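Local coordinates for Arf-GAP domain and FG repeat-containing protein 1 (Homo sapiens, PDB 2OLM) that acts as a cofactor of HIV-1 Rev in moving viral RNAs to the cytoplasm and serves in acrosome biogenesis, represented here by its zinc-binding Arf-GAP domain, at residues Y38-F46 / F79-C88; S54-H62 / V112-E121. All blocks are in the same frame, centred on the assembly; numbering follows the deposited sequence. Where two conformers were deposited one is given.

Contact 1 (Y38-F46 / F79-C88)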
ATOM      1  N   TYR A  38      -8.902   8.577   1.801  1.00  9.31           N
ATOM      2  CA  TYR A  38      -8.094   9.635   2.426  1.00 10.00           C
ATOM      3  C   TYR A  38      -8.042   9.433   3.929  1.00  9.69           C
ATOM      4  O   TYR A  38      -8.896   8.788   4.505  1.00 10.06           O
ATOM      5  CB  TYR A  38      -8.676  11.030   2.129  1.00  9.59           C
ATOM      6  CG  TYR A  38      -8.431  11.399   0.671  1.00  9.94           C
ATOM      7  CD1 TYR A  38      -7.404  12.255   0.314  1.00  8.95           C
ATOM      8  CD2 TYR A  38      -9.178  10.823  -0.329  1.00 10.19           C
ATOM      9  CE1 TYR A  38      -7.129  12.536  -0.998  1.00  8.93           C
ATOM     10  CE2 TYR A  38      -8.910  11.105  -1.662  1.00  9.08           C
ATOM     11  CZ  TYR A  38      -7.887  11.942  -1.975  1.00 10.48           C
ATOM     12  OH  TYR A  38      -7.586  12.167  -3.323  1.00 11.05           O
ATOM     13  N   VAL A  39      -6.997   9.971   4.530  1.00  8.20           N
ATOM     14  CA  VAL A  39      -7.003  10.177   5.986  0.50  8.30           C
ATOM     15  C   VAL A  39      -7.240  11.643   6.276  1.00  7.78           C
ATOM     16  O   VAL A  39      -6.729  12.548   5.606  1.00  9.62           O
ATOM     17  CB  VAL A  39      -5.732   9.729   6.711  0.50  9.77           C
ATOM     18  CG1 VAL A  39      -5.611   8.165   6.730  0.50  8.19           C
ATOM     19  CG2 VAL A  39      -4.511  10.402   6.122  0.50  8.27           C
ATOM     20  N   ASN A  40      -8.090  11.872   7.280  1.00  8.20           N
ATOM     21  CA  ASN A  40      -8.354  13.189   7.801  1.00  6.90           C
ATOM     22  C   ASN A  40      -7.420  13.361   8.972  1.00  6.55           C
ATOM     23  O   ASN A  40      -7.654  12.837  10.062  1.00  8.03           O
ATOM     24  CB  ASN A  40      -9.795  13.357   8.210  1.00  7.30           C
ATOM     25  CG  ASN A  40     -10.072  14.667   8.847  1.00  7.19           C
ATOM     26  OD1 ASN A  40      -9.147  15.426   9.056  1.00  8.56           O
ATOM     27  ND2 ASN A  40     -11.353  14.955   9.164  1.00  7.96           N
ATOM     28  N   MET A  41      -6.300  14.040   8.724  1.00  6.72           N
ATOM     29  CA  MET A  41      -5.265  14.258   9.732  1.00  8.10           C
ATOM     30  C   MET A  41      -5.655  15.205  10.843  1.00  9.17           C
ATOM     31  O   MET A  41      -5.049  15.195  11.896  1.00  8.99           O
ATOM     32  CB  MET A  41      -3.971  14.788   9.050  1.00 10.73           C
ATOM     33  CG  MET A  41      -3.190  13.687   8.275  1.00 11.51           C
ATOM     34  SD  MET A  41      -2.716  12.250   9.270  1.00 13.97           S
ATOM     35  CE  MET A  41      -1.972  12.996  10.630  1.00 12.04           C
ATOM     36  N   THR A  42      -6.675  16.009  10.625  1.00  7.55           N
ATOM     37  CA  THR A  42      -7.185  16.899  11.660  1.00  7.02           C
ATOM     38  C   THR A  42      -7.719  16.141  12.847  1.00  9.05           C
ATOM     39  O   THR A  42      -7.469  16.529  13.996  1.00  9.05           O
ATOM     40  CB  THR A  42      -8.237  17.858  11.064  1.00  7.65           C
ATOM     41  OG1 THR A  42      -7.620  18.701  10.081  1.00  9.48           O
ATOM     42  CG2 THR A  42      -8.927  18.705  12.145  1.00  8.78           C
ATOM     43  N   VAL A  43      -8.458  15.040  12.602  1.00  8.39           N
ATOM     44  CA  VAL A  43      -8.999  14.243  13.678  1.00  7.85           C
ATOM     45  C   VAL A  43      -8.462  12.821  13.771  1.00  7.44           C
ATOM     46  O   VAL A  43      -8.688  12.154  14.793  1.00  9.05           O
ATOM     47  CB  VAL A  43     -10.526  14.172  13.672  1.00  9.11           C
ATOM     48  CG1 VAL A  43     -11.132  15.589  13.750  1.00 10.63           C
ATOM     49  CG2 VAL A  43     -11.073  13.401  12.471  1.00 10.15           C
ATOM     50  N   GLY A  44      -7.731  12.348  12.747  1.00  7.91           N
ATOM     51  CA  GLY A  44      -7.188  10.988  12.768  1.00  7.89           C
ATOM     52  C   GLY A  44      -8.127   9.913  12.270  1.00  8.00           C
ATOM     53  O   GLY A  44      -8.138   8.801  12.813  1.00  9.98           O
ATOM     54  N   SER A  45      -8.927  10.224  11.263  1.00  7.73           N
ATOM     55  CA  SER A  45      -9.948   9.314  10.724  1.00  8.55           C
ATOM     56  C   SER A  45      -9.601   8.922   9.307  1.00  8.49           C
ATOM     57  O   SER A  45      -8.735   9.505   8.653  1.00  9.49           O
ATOM     58  CB  SER A  45     -11.334   9.957  10.741  1.00  9.10           C
ATOM     59  OG  SER A  45     -11.313  11.103   9.929  1.00  7.52           O
ATOM     60  N   PHE A  46     -10.333   7.921   8.825  1.00  9.24           N
ATOM     61  CA  PHE A  46     -10.233   7.410   7.447  1.00  9.13           C
ATOM     62  C   PHE A  46     -11.529   7.683   6.758  1.00  8.40           C
ATOM     63  O   PHE A  46     -12.589   7.257   7.236  1.00  9.31           O
ATOM     64  CB  PHE A  46      -9.918   5.884   7.469  1.00  9.79           C
ATOM     65  CG  PHE A  46      -8.594   5.554   8.043  1.00 10.28           C
ATOM     66  CD1 PHE A  46      -7.514   5.298   7.221  1.00 14.01           C
ATOM     67  CD2 PHE A  46      -8.384   5.533   9.396  1.00 12.82           C
ATOM     68  CE1 PHE A  46      -6.261   5.030   7.745  1.00 12.93           C
ATOM     69  CE2 PHE A  46      -7.142   5.263   9.916  1.00 13.94           C
ATOM     70  CZ  PHE A  46      -6.083   4.993   9.091  1.00 11.86           C
ATOM     71  N   PHE A  79       0.275   9.074  15.041  1.00 11.15           N
ATOM     72  CA  PHE A  79      -0.969   9.739  15.391  1.00 10.95           C
ATOM     73  C   PHE A  79      -2.170   8.902  14.984  1.00 11.66           C
ATOM     74  O   PHE A  79      -3.126   8.726  15.709  1.00 12.50           O
ATOM     75  CB  PHE A  79      -1.013  11.131  14.726  1.00 12.00           C
ATOM     76  CG  PHE A  79      -2.270  11.889  15.021  1.00 12.42           C
ATOM     77  CD1 PHE A  79      -2.415  12.496  16.262  1.00 14.11           C
ATOM     78  CD2 PHE A  79      -3.323  11.946  14.118  1.00 15.86           C
ATOM     79  CE1 PHE A  79      -3.558  13.200  16.587  1.00 16.07           C
ATOM     80  CE2 PHE A  79      -4.494  12.656  14.469  1.00 14.07           C
ATOM     81  CZ  PHE A  79      -4.581  13.260  15.722  1.00 13.21           C
ATOM     82  N   LEU A  80      -2.138   8.387  13.766  1.00 10.78           N
ATOM     83  CA  LEU A  80      -3.220   7.563  13.270  1.00  9.43           C
ATOM     84  C   LEU A  80      -3.395   6.276  14.085  1.00 10.75           C
ATOM     85  O   LEU A  80      -4.499   5.833  14.310  1.00 11.45           O
ATOM     86  CB  LEU A  80      -2.987   7.224  11.797  1.00 10.55           C
ATOM     87  CG  LEU A  80      -3.159   8.373  10.821  1.00 12.23           C
ATOM     88  CD1 LEU A  80      -2.619   8.042   9.417  1.00 12.04           C
ATOM     89  CD2 LEU A  80      -4.605   8.841  10.738  1.00 12.82           C
ATOM     90  N   GLN A  81      -2.281   5.694  14.515  1.00 11.61           N
ATOM     91  CA  GLN A  81      -2.333   4.482  15.344  1.00 12.97           C
ATOM     92  C   GLN A  81      -3.039   4.746  16.656  1.00 13.90           C
ATOM     93  O   GLN A  81      -3.711   3.867  17.178  1.00 15.92           O
ATOM     94  CB  GLN A  81      -0.935   3.970  15.629  1.00 13.32           C
ATOM     95  CG  GLN A  81      -0.314   3.341  14.396  1.00 15.33           C
ATOM     96  CD  GLN A  81       1.065   2.813  14.675  1.00 16.84           C
ATOM     97  OE1 GLN A  81       1.817   3.389  15.480  1.00 19.30           O
ATOM     98  NE2 GLN A  81       1.423   1.714  14.016  1.00 17.52           N
ATOM     99  N   LYS A  82      -2.874   5.954  17.192  1.00 11.73           N
ATOM    100  CA  LYS A  82      -3.527   6.347  18.457  1.00 13.57           C
ATOM    101  C   LYS A  82      -4.960   6.823  18.258  1.00 15.40           C
ATOM    102  O   LYS A  82      -5.693   7.039  19.239  1.00 16.14           O
ATOM    103  CB  LYS A  82      -2.721   7.447  19.131  1.00 17.71           C
ATOM    104  CG  LYS A  82      -1.384   6.976  19.604  1.00 20.92           C
ATOM    105  CD  LYS A  82      -0.642   8.094  20.340  1.00 25.05           C
ATOM    106  CE  LYS A  82       0.804   7.711  20.632  1.00 28.30           C
ATOM    107  NZ  LYS A  82       1.758   8.125  19.549  1.00 32.02           N
ATOM    108  N   HIS A  83      -5.363   7.011  17.001  1.00 12.12           N
ATOM    109  CA  HIS A  83      -6.698   7.459  16.656  1.00 11.00           C
ATOM    110  C   HIS A  83      -7.377   6.411  15.779  1.00 11.83           C
ATOM    111  O   HIS A  83      -7.536   5.270  16.242  1.00 12.95           O
ATOM    112  CB  HIS A  83      -6.644   8.892  16.069  1.00 11.09           C
ATOM    113  CG  HIS A  83      -6.212   9.894  17.072  1.00 11.36           C
ATOM    114  ND1 HIS A  83      -4.893  10.070  17.414  1.00 12.22           N
ATOM    115  CD2 HIS A  83      -6.941  10.662  17.918  1.00 13.73           C
ATOM    116  CE1 HIS A  83      -4.824  10.976  18.381  1.00 15.60           C
ATOM    117  NE2 HIS A  83      -6.053  11.329  18.715  1.00 15.90           N
ATOM    118  N   GLY A  84      -7.745   6.727  14.537  1.00  9.80           N
ATOM    119  CA  GLY A  84      -8.606   5.834  13.761  1.00 10.18           C
ATOM    120  C   GLY A  84     -10.060   5.951  14.068  1.00 10.41           C
ATOM    121  O   GLY A  84     -10.440   6.679  15.004  1.00 10.64           O
ATOM    122  N   ASN A  85     -10.881   5.231  13.309  1.00  9.67           N
ATOM    123  CA  ASN A  85     -12.310   5.436  13.313  1.00 10.59           C
ATOM    124  C   ASN A  85     -13.008   4.978  14.570  1.00 11.22           C
ATOM    125  O   ASN A  85     -14.028   5.552  14.915  1.00 11.30           O
ATOM    126  CB  ASN A  85     -12.984   4.841  12.067  1.00  9.37           C
ATOM    127  CG  ASN A  85     -12.631   5.606  10.803  1.00 11.47           C
ATOM    128  OD1 ASN A  85     -11.924   6.618  10.868  1.00 10.30           O
ATOM    129  ND2 ASN A  85     -13.130   5.146   9.637  1.00 10.64           N
ATOM    130  N   GLU A  86     -12.460   3.992  15.259  1.00 12.25           N
ATOM    131  CA  GLU A  86     -13.097   3.564  16.517  1.00 13.93           C
ATOM    132  C   GLU A  86     -12.872   4.602  17.610  1.00 12.68           C
ATOM    133  O   GLU A  86     -13.841   5.033  18.286  1.00 12.52           O
ATOM    134  CB  GLU A  86     -12.603   2.204  16.966  1.00 14.52           C
ATOM    135  CG  GLU A  86     -13.350   1.684  18.219  1.00 17.50           C
ATOM    136  CD  GLU A  86     -12.878   0.287  18.610  1.00 26.57           C
ATOM    137  OE1 GLU A  86     -11.697  -0.028  18.338  1.00 30.92           O
ATOM    138  OE2 GLU A  86     -13.690  -0.478  19.206  1.00 29.49           O
ATOM    139  N   VAL A  87     -11.625   5.030  17.805  1.00 10.69           N
ATOM    140  CA  VAL A  87     -11.321   6.115  18.747  1.00 11.11           C
ATOM    141  C   VAL A  87     -12.129   7.357  18.383  1.00 10.30           C
ATOM    142  O   VAL A  87     -12.746   7.999  19.244  1.00 12.26           O
ATOM    143  CB  VAL A  87      -9.834   6.430  18.773  1.00 10.28           C
ATOM    144  CG1 VAL A  87      -9.531   7.744  19.513  1.00 12.43           C
ATOM    145  CG2 VAL A  87      -9.075   5.280  19.409  1.00 14.42           C
ATOM    146  N   CYS A  88     -12.159   7.739  17.116  1.00  9.27           N
ATOM    147  CA  CYS A  88     -12.904   8.931  16.699  1.00  9.18           C
ATOM    148  C   CYS A  88     -14.405   8.781  16.961  1.00  8.41           C
ATOM    149  O   CYS A  88     -15.085   9.762  17.285  1.00  9.33           O
ATOM    150  CB  CYS A  88     -12.663   9.264  15.224  1.00  8.69           C
ATOM    151  SG  CYS A  88     -10.997   9.940  14.896  1.00 11.18           S
TER

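Contact 2 (S54-H62 / V112-E121)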
ATOM      1  N   SER A  54     -16.198  17.562   1.144  1.00  8.84           N
ATOM      2  CA  SER A  54     -17.018  18.331   2.082  1.00  9.34           C
ATOM      3  C   SER A  54     -16.238  18.845   3.315  1.00  9.28           C
ATOM      4  O   SER A  54     -16.478  19.964   3.771  1.00 11.25           O
ATOM      5  CB  SER A  54     -18.237  17.534   2.540  1.00 12.55           C
ATOM      6  OG  SER A  54     -19.085  17.306   1.407  1.00 15.33           O
ATOM      7  N   LEU A  55     -15.318  18.036   3.813  1.00  9.15           N
ATOM      8  CA  LEU A  55     -14.437  18.424   4.927  1.00  7.87           C
ATOM      9  C   LEU A  55     -13.594  19.625   4.561  1.00 10.28           C
ATOM     10  O   LEU A  55     -13.247  20.455   5.447  1.00  9.10           O
ATOM     11  CB  LEU A  55     -13.544  17.261   5.282  1.00  6.98           C
ATOM     12  CG  LEU A  55     -14.224  16.109   6.089  1.00  8.09           C
ATOM     13  CD1 LEU A  55     -13.394  14.823   6.036  1.00  8.98           C
ATOM     14  CD2 LEU A  55     -14.520  16.528   7.567  1.00 10.82           C
ATOM     15  N   ARG A  56     -13.215  19.733   3.293  1.00  8.94           N
ATOM     16  CA  ARG A  56     -12.483  20.939   2.818  1.00  8.89           C
ATOM     17  C   ARG A  56     -13.353  22.194   2.737  1.00 10.74           C
ATOM     18  O   ARG A  56     -12.823  23.312   2.596  1.00 12.88           O
ATOM     19  CB  ARG A  56     -11.812  20.690   1.458  1.00  9.87           C
ATOM     20  CG  ARG A  56     -10.785  19.623   1.506  1.00 11.15           C
ATOM     21  CD  ARG A  56      -9.654  19.935   2.402  1.00 10.08           C
ATOM     22  NE  ARG A  56      -9.015  21.200   2.082  1.00 10.78           N
ATOM     23  CZ  ARG A  56      -8.087  21.787   2.836  1.00 10.52           C
ATOM     24  NH1 ARG A  56      -7.669  21.274   3.996  1.00  9.83           N
ATOM     25  NH2 ARG A  56      -7.578  22.947   2.416  1.00 13.72           N
ATOM     26  N   GLY A  57     -14.647  22.026   2.830  1.00 10.21           N
ATOM     27  CA  GLY A  57     -15.564  23.170   2.854  1.00 12.65           C
ATOM     28  C   GLY A  57     -15.832  23.711   4.240  1.00 12.92           C
ATOM     29  O   GLY A  57     -16.472  24.757   4.393  1.00 15.82           O
ATOM     30  N   LEU A  58     -15.342  23.041   5.294  1.00  9.76           N
ATOM     31  CA  LEU A  58     -15.440  23.613   6.624  1.00  9.48           C
ATOM     32  C   LEU A  58     -14.451  24.766   6.749  1.00 10.35           C
ATOM     33  O   LEU A  58     -13.509  24.875   6.009  1.00 10.00           O
ATOM     34  CB  LEU A  58     -15.133  22.550   7.668  1.00 10.48           C
ATOM     35  CG  LEU A  58     -16.052  21.312   7.711  1.00 10.36           C
ATOM     36  CD1 LEU A  58     -15.620  20.304   8.690  1.00 12.67           C
ATOM     37  CD2 LEU A  58     -17.490  21.801   8.064  1.00 14.55           C
ATOM     38  N   ASN A  59     -14.739  25.643   7.693  1.00 10.90           N
ATOM     39  CA  ASN A  59     -13.817  26.702   8.034  1.00 10.02           C
ATOM     40  C   ASN A  59     -13.560  26.744   9.538  1.00 10.27           C
ATOM     41  O   ASN A  59     -14.484  27.009  10.309  1.00 10.10           O
ATOM     42  CB  ASN A  59     -14.346  28.040   7.585  1.00 11.17           C
ATOM     43  CG  ASN A  59     -13.270  29.080   7.535  1.00 16.60           C
ATOM     44  OD1 ASN A  59     -12.064  28.768   7.574  1.00 18.65           O
ATOM     45  ND2 ASN A  59     -13.687  30.348   7.413  1.00 18.87           N
ATOM     46  N   PRO A  60     -12.346  26.424  10.000  1.00  8.96           N
ATOM     47  CA  PRO A  60     -11.222  26.009   9.166  1.00  8.74           C
ATOM     48  C   PRO A  60     -11.428  24.612   8.569  1.00  7.99           C
ATOM     49  O   PRO A  60     -12.113  23.766   9.166  1.00  8.19           O
ATOM     50  CB  PRO A  60     -10.018  26.033  10.125  1.00  8.65           C
ATOM     51  CG  PRO A  60     -10.512  26.757  11.357  1.00  9.86           C
ATOM     52  CD  PRO A  60     -11.961  26.464  11.406  1.00  8.76           C
ATOM     53  N   PRO A  61     -10.820  24.370   7.400  1.00  7.40           N
ATOM     54  CA  PRO A  61     -11.030  23.072   6.756  1.00  7.38           C
ATOM     55  C   PRO A  61     -10.215  21.985   7.368  1.00  7.12           C
ATOM     56  O   PRO A  61      -9.123  22.248   7.869  1.00  7.98           O
ATOM     57  CB  PRO A  61     -10.537  23.306   5.324  1.00  7.97           C
ATOM     58  CG  PRO A  61      -9.522  24.403   5.465  1.00  8.88           C
ATOM     59  CD  PRO A  61      -9.970  25.266   6.564  1.00  8.44           C
ATOM     60  N   HIS A  62     -10.673  20.748   7.277  1.00  7.60           N
ATOM     61  CA  HIS A  62      -9.910  19.600   7.756  1.00  7.06           C
ATOM     62  C   HIS A  62      -8.860  19.179   6.716  1.00  7.77           C
ATOM     63  O   HIS A  62      -9.095  19.345   5.509  1.00 10.57           O
ATOM     64  CB  HIS A  62     -10.818  18.443   8.136  1.00  6.65           C
ATOM     65  CG  HIS A  62     -11.609  18.678   9.392  1.00  7.08           C
ATOM     66  ND1 HIS A  62     -12.009  17.659  10.225  1.00  8.53           N
ATOM     67  CD2 HIS A  62     -12.012  19.827   9.993  1.00  8.09           C
ATOM     68  CE1 HIS A  62     -12.673  18.166  11.250  1.00  7.55           C
ATOM     69  NE2 HIS A  62     -12.679  19.476  11.144  1.00  8.47           N
ATOM     70  N   VAL A 112     -24.540  17.766   3.697  1.00 16.53           N
ATOM     71  CA  VAL A 112     -23.348  17.113   4.259  1.00 15.87           C
ATOM     72  C   VAL A 112     -22.521  18.177   5.018  1.00 19.60           C
ATOM     73  O   VAL A 112     -22.109  17.953   6.156  1.00 15.20           O
ATOM     74  CB  VAL A 112     -22.517  16.363   3.212  1.00 18.14           C
ATOM     75  CG1 VAL A 112     -21.234  15.831   3.796  1.00 15.67           C
ATOM     76  CG2 VAL A 112     -23.338  15.183   2.609  1.00 17.37           C
ATOM     77  N   LYS A 113     -22.346  19.355   4.430  1.00 20.49           N
ATOM     78  CA  LYS A 113     -21.677  20.459   5.144  1.00 20.46           C
ATOM     79  C   LYS A 113     -22.280  20.747   6.513  1.00 19.36           C
ATOM     80  O   LYS A 113     -21.533  20.839   7.518  1.00 15.08           O
ATOM     81  CB  LYS A 113     -21.656  21.751   4.310  1.00 22.20           C
ATOM     82  CG  LYS A 113     -20.924  22.910   5.039  1.00 22.09           C
ATOM     83  CD  LYS A 113     -20.652  24.082   4.120  1.00 25.02           C
ATOM     84  CE  LYS A 113     -19.743  25.085   4.812  1.00 27.12           C
ATOM     85  NZ  LYS A 113     -20.510  25.952   5.707  1.00 34.57           N
ATOM     86  N   GLU A 114     -23.599  20.930   6.569  1.00 17.27           N
ATOM     87  CA  GLU A 114     -24.300  21.283   7.794  1.00 17.02           C
ATOM     88  C   GLU A 114     -24.083  20.172   8.829  1.00 13.35           C
ATOM     89  O   GLU A 114     -23.873  20.449  10.004  1.00 14.17           O
ATOM     90  CB  GLU A 114     -25.815  21.459   7.530  1.00 21.68           C
ATOM     91  N   PHE A 115     -24.123  18.926   8.364  1.00 14.14           N
ATOM     92  CA  PHE A 115     -23.893  17.756   9.236  1.00 12.61           C
ATOM     93  C   PHE A 115     -22.477  17.732   9.809  1.00 10.74           C
ATOM     94  O   PHE A 115     -22.283  17.565  11.010  1.00 10.87           O
ATOM     95  CB  PHE A 115     -24.181  16.479   8.488  1.00 10.12           C
ATOM     96  CG  PHE A 115     -23.748  15.227   9.241  1.00 10.71           C
ATOM     97  CD1 PHE A 115     -24.434  14.793  10.370  1.00 12.14           C
ATOM     98  CD2 PHE A 115     -22.675  14.486   8.818  1.00 11.67           C
ATOM     99  CE1 PHE A 115     -24.041  13.652  11.035  1.00 11.24           C
ATOM    100  CE2 PHE A 115     -22.269  13.351   9.509  1.00 13.40           C
ATOM    101  CZ  PHE A 115     -22.973  12.940  10.622  1.00 11.83           C
ATOM    102  N   LEU A 116     -21.479  17.948   8.967  1.00 10.65           N
ATOM    103  CA  LEU A 116     -20.096  17.987   9.409  1.00  8.69           C
ATOM    104  C   LEU A 116     -19.857  19.168  10.374  1.00  8.67           C
ATOM    105  O   LEU A 116     -19.105  19.045  11.340  1.00  8.92           O
ATOM    106  CB  LEU A 116     -19.143  18.046   8.223  1.00 10.55           C
ATOM    107  CG  LEU A 116     -19.172  16.874   7.286  1.00 10.67           C
ATOM    108  CD1 LEU A 116     -18.277  17.202   6.054  1.00 12.55           C
ATOM    109  CD2 LEU A 116     -18.736  15.632   7.918  1.00 11.77           C
ATOM    110  N   GLN A 117     -20.509  20.303  10.141  1.00 10.14           N
ATOM    111  CA  GLN A 117     -20.484  21.403  11.119  1.00 10.02           C
ATOM    112  C   GLN A 117     -21.047  20.989  12.470  1.00  7.65           C
ATOM    113  O   GLN A 117     -20.473  21.310  13.508  1.00  9.09           O
ATOM    114  CB  GLN A 117     -21.177  22.649  10.600  1.00 12.81           C
ATOM    115  CG  GLN A 117     -20.416  23.310   9.480  1.00 14.99           C
ATOM    116  CD  GLN A 117     -21.078  24.556   8.941  1.00 22.23           C
ATOM    117  OE1 GLN A 117     -20.417  25.338   8.257  1.00 25.88           O
ATOM    118  NE2 GLN A 117     -22.361  24.750   9.221  1.00 25.96           N
ATOM    119  N   GLU A 118     -22.188  20.294  12.443  1.00 10.05           N
ATOM    120  CA  GLU A 118     -22.770  19.833  13.708  1.00 10.89           C
ATOM    121  C   GLU A 118     -21.863  18.849  14.391  1.00  8.91           C
ATOM    122  O   GLU A 118     -21.725  18.881  15.605  1.00  8.70           O
ATOM    123  CB  GLU A 118     -24.172  19.271  13.482  1.00 13.10           C
ATOM    124  CG  GLU A 118     -25.181  20.397  13.298  1.00 15.64           C
ATOM    125  CD  GLU A 118     -26.599  19.959  13.398  1.00 21.63           C
ATOM    126  OE1 GLU A 118     -26.859  18.731  13.321  1.00 24.30           O
ATOM    127  OE2 GLU A 118     -27.443  20.881  13.491  1.00 28.96           O
ATOM    128  N   LYS A 119     -21.181  18.020  13.614  1.00  8.87           N
ATOM    129  CA  LYS A 119     -20.340  16.950  14.170  1.00  7.30           C
ATOM    130  C   LYS A 119     -19.075  17.519  14.825  1.00  7.38           C
ATOM    131  O   LYS A 119     -18.721  17.167  15.952  1.00  8.42           O
ATOM    132  CB  LYS A 119     -19.978  15.923  13.085  1.00  9.29           C
ATOM    133  CG  LYS A 119     -19.218  14.730  13.535  1.00  8.63           C
ATOM    134  CD  LYS A 119     -19.142  13.685  12.415  1.00  8.79           C
ATOM    135  CE  LYS A 119     -18.327  12.480  12.804  1.00  8.04           C
ATOM    136  NZ  LYS A 119     -18.278  11.396  11.721  1.00  9.21           N
ATOM    137  N   TYR A 120     -18.374  18.365  14.072  1.00  7.47           N
ATOM    138  CA  TYR A 120     -17.026  18.787  14.442  1.00  7.56           C
ATOM    139  C   TYR A 120     -16.949  20.162  15.069  1.00  7.79           C
ATOM    140  O   TYR A 120     -16.098  20.378  15.914  1.00  9.18           O
ATOM    141  CB  TYR A 120     -16.062  18.721  13.226  1.00  6.58           C
ATOM    142  CG  TYR A 120     -15.858  17.311  12.723  1.00  6.53           C
ATOM    143  CD1 TYR A 120     -15.147  16.372  13.457  1.00  7.29           C
ATOM    144  CD2 TYR A 120     -16.411  16.907  11.534  1.00  8.10           C
ATOM    145  CE1 TYR A 120     -14.997  15.065  12.998  1.00  8.16           C
ATOM    146  CE2 TYR A 120     -16.260  15.624  11.070  1.00  7.23           C
ATOM    147  CZ  TYR A 120     -15.554  14.700  11.815  1.00  8.43           C
ATOM    148  OH  TYR A 120     -15.366  13.393  11.418  1.00  9.02           O
ATOM    149  N   GLU A 121     -17.806  21.085  14.633  1.00  7.74           N
ATOM    150  CA  GLU A 121     -17.740  22.482  15.101  1.00  8.22           C
ATOM    151  C   GLU A 121     -18.673  22.709  16.285  1.00  8.91           C
ATOM    152  O   GLU A 121     -18.241  23.133  17.376  1.00 10.95           O
ATOM    153  CB  GLU A 121     -18.026  23.463  13.962  1.00  8.39           C
ATOM    154  CG  GLU A 121     -17.106  23.307  12.751  1.00  7.79           C
ATOM    155  CD  GLU A 121     -17.315  24.325  11.663  1.00  9.81           C
ATOM    156  OE1 GLU A 121     -18.238  25.148  11.769  1.00 10.65           O
ATOM    157  OE2 GLU A 121     -16.528  24.291  10.705  1.00 10.08           O
TER
HETATM  158  O   HOH W   1     -17.427  25.504   8.476  1.00 16.46           O
HETATM  159  O   HOH W   2     -13.963  23.692  11.290  1.00  9.38           O

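Contact 1 (Y38-F46 / F79-C88)
L80 is the apolar centre, its two methyls dividing the work: CD1 meets V39 CG1 at 4.0 Å, while CD2 reaches the backbone of G44. A branched leucine suits a helix that faces both a strand and the turn of one hairpin. The bent chain of M41 crosses L80 at about a right angle and brings its CE to F79 CD2. The F79 side chain swings away from its own backbone N (chi1 179°), which carries CE2 to within 3.6 Å of G44 CA. G44 closes a G1 beta bulge opposite N40, and its positive phi calls for glycine, as does the nearness of H83 CB. Behind it, the ring of H83 lies against F79, fixed by a bond from ND1 to F79 O.

Farther out, G84 N donates to G44 O (2.7 Å, 134° at the hydrogen). N85 then grips the strand edge twice: OD1 takes F46 N at 2.9 Å, nearly straight, and ND2 gives to F46 O at 3.2 Å in the carbonyl plane. Its amide thus imitates a neighbouring strand, and ND2 also donates to H24 O. An asparagine, offering acceptor and donor side by side, satisfies buried backbone without charge and ties helix 84-92 to the zinc-finger hairpin.

Contact 2 (S54-H62 / V112-E121)
Segment 112-121 of helix 109-121 runs past S54 and L55 of helix 49-55 and the type I turn L55-L58, with S54 nearest K113 (6.0 Å between CA atoms). The small S54 allows this closeness: its CB sits 3.5 Å from L116 CD1, and its OG lies against V112 CG1. L55 and L116 cross at about a right angle through their methyls, and L55 CD2 continues to Y120 CE2. L58, its CG anti to the carbonyl carbon (chi1 -61°), slides CD2 along Q117, 3.6 Å from CG, while its CD1 rests on one face of the H62 ring. H62 in turn directs an edge at Y120: CE1 stands over the ring face 3.6 Å from CG, an edge-to-face pair with planes at 60°. N40 holds the ND1 side of H62, and D30 the hydroxyl of Y120.

The outer margin is polar and bridged by water. One water accepts from N59 N and donates to both Q117 OE1 and E121 OE2; a second, 2.7 Å from E121 OE2, also donates to P60 O. E121 OE2 and N59 O, 3.4 Å apart, are both acceptors, so waters mediate instead. K113 passes CE by G57 O and donates from NZ to Q117 OE1. Inward, L55 reaches V64 of strand 64-66, and Y120 meets W92 of helix 84-92, so helix 109-121 closes over the zinc-finger side of the Arf-GAP domain.

How the contacts relate
After helix 3-20 the chain forms the hairpin 38-46, runs through helix 49-55 into segment 54-62, and only then, by way of strand 64-66 and helix 74-82, returns at 79-88 to close contact 1. Contact 2 waits for helix 109-121, so the two closures cross: the loop of contact 1 contains 54-62, and that of contact 2 contains 79-88. Their centres lie about 16 Å apart, yet they touch where N40 ND2 probably bonds H62 ND1 and V43 packs on the same ring. Contact 1 fastens the helix pair 74-82 and 84-92 to the hairpin; contact 2 fastens helix 109-121 to helix 49-55 and the loop that follows it.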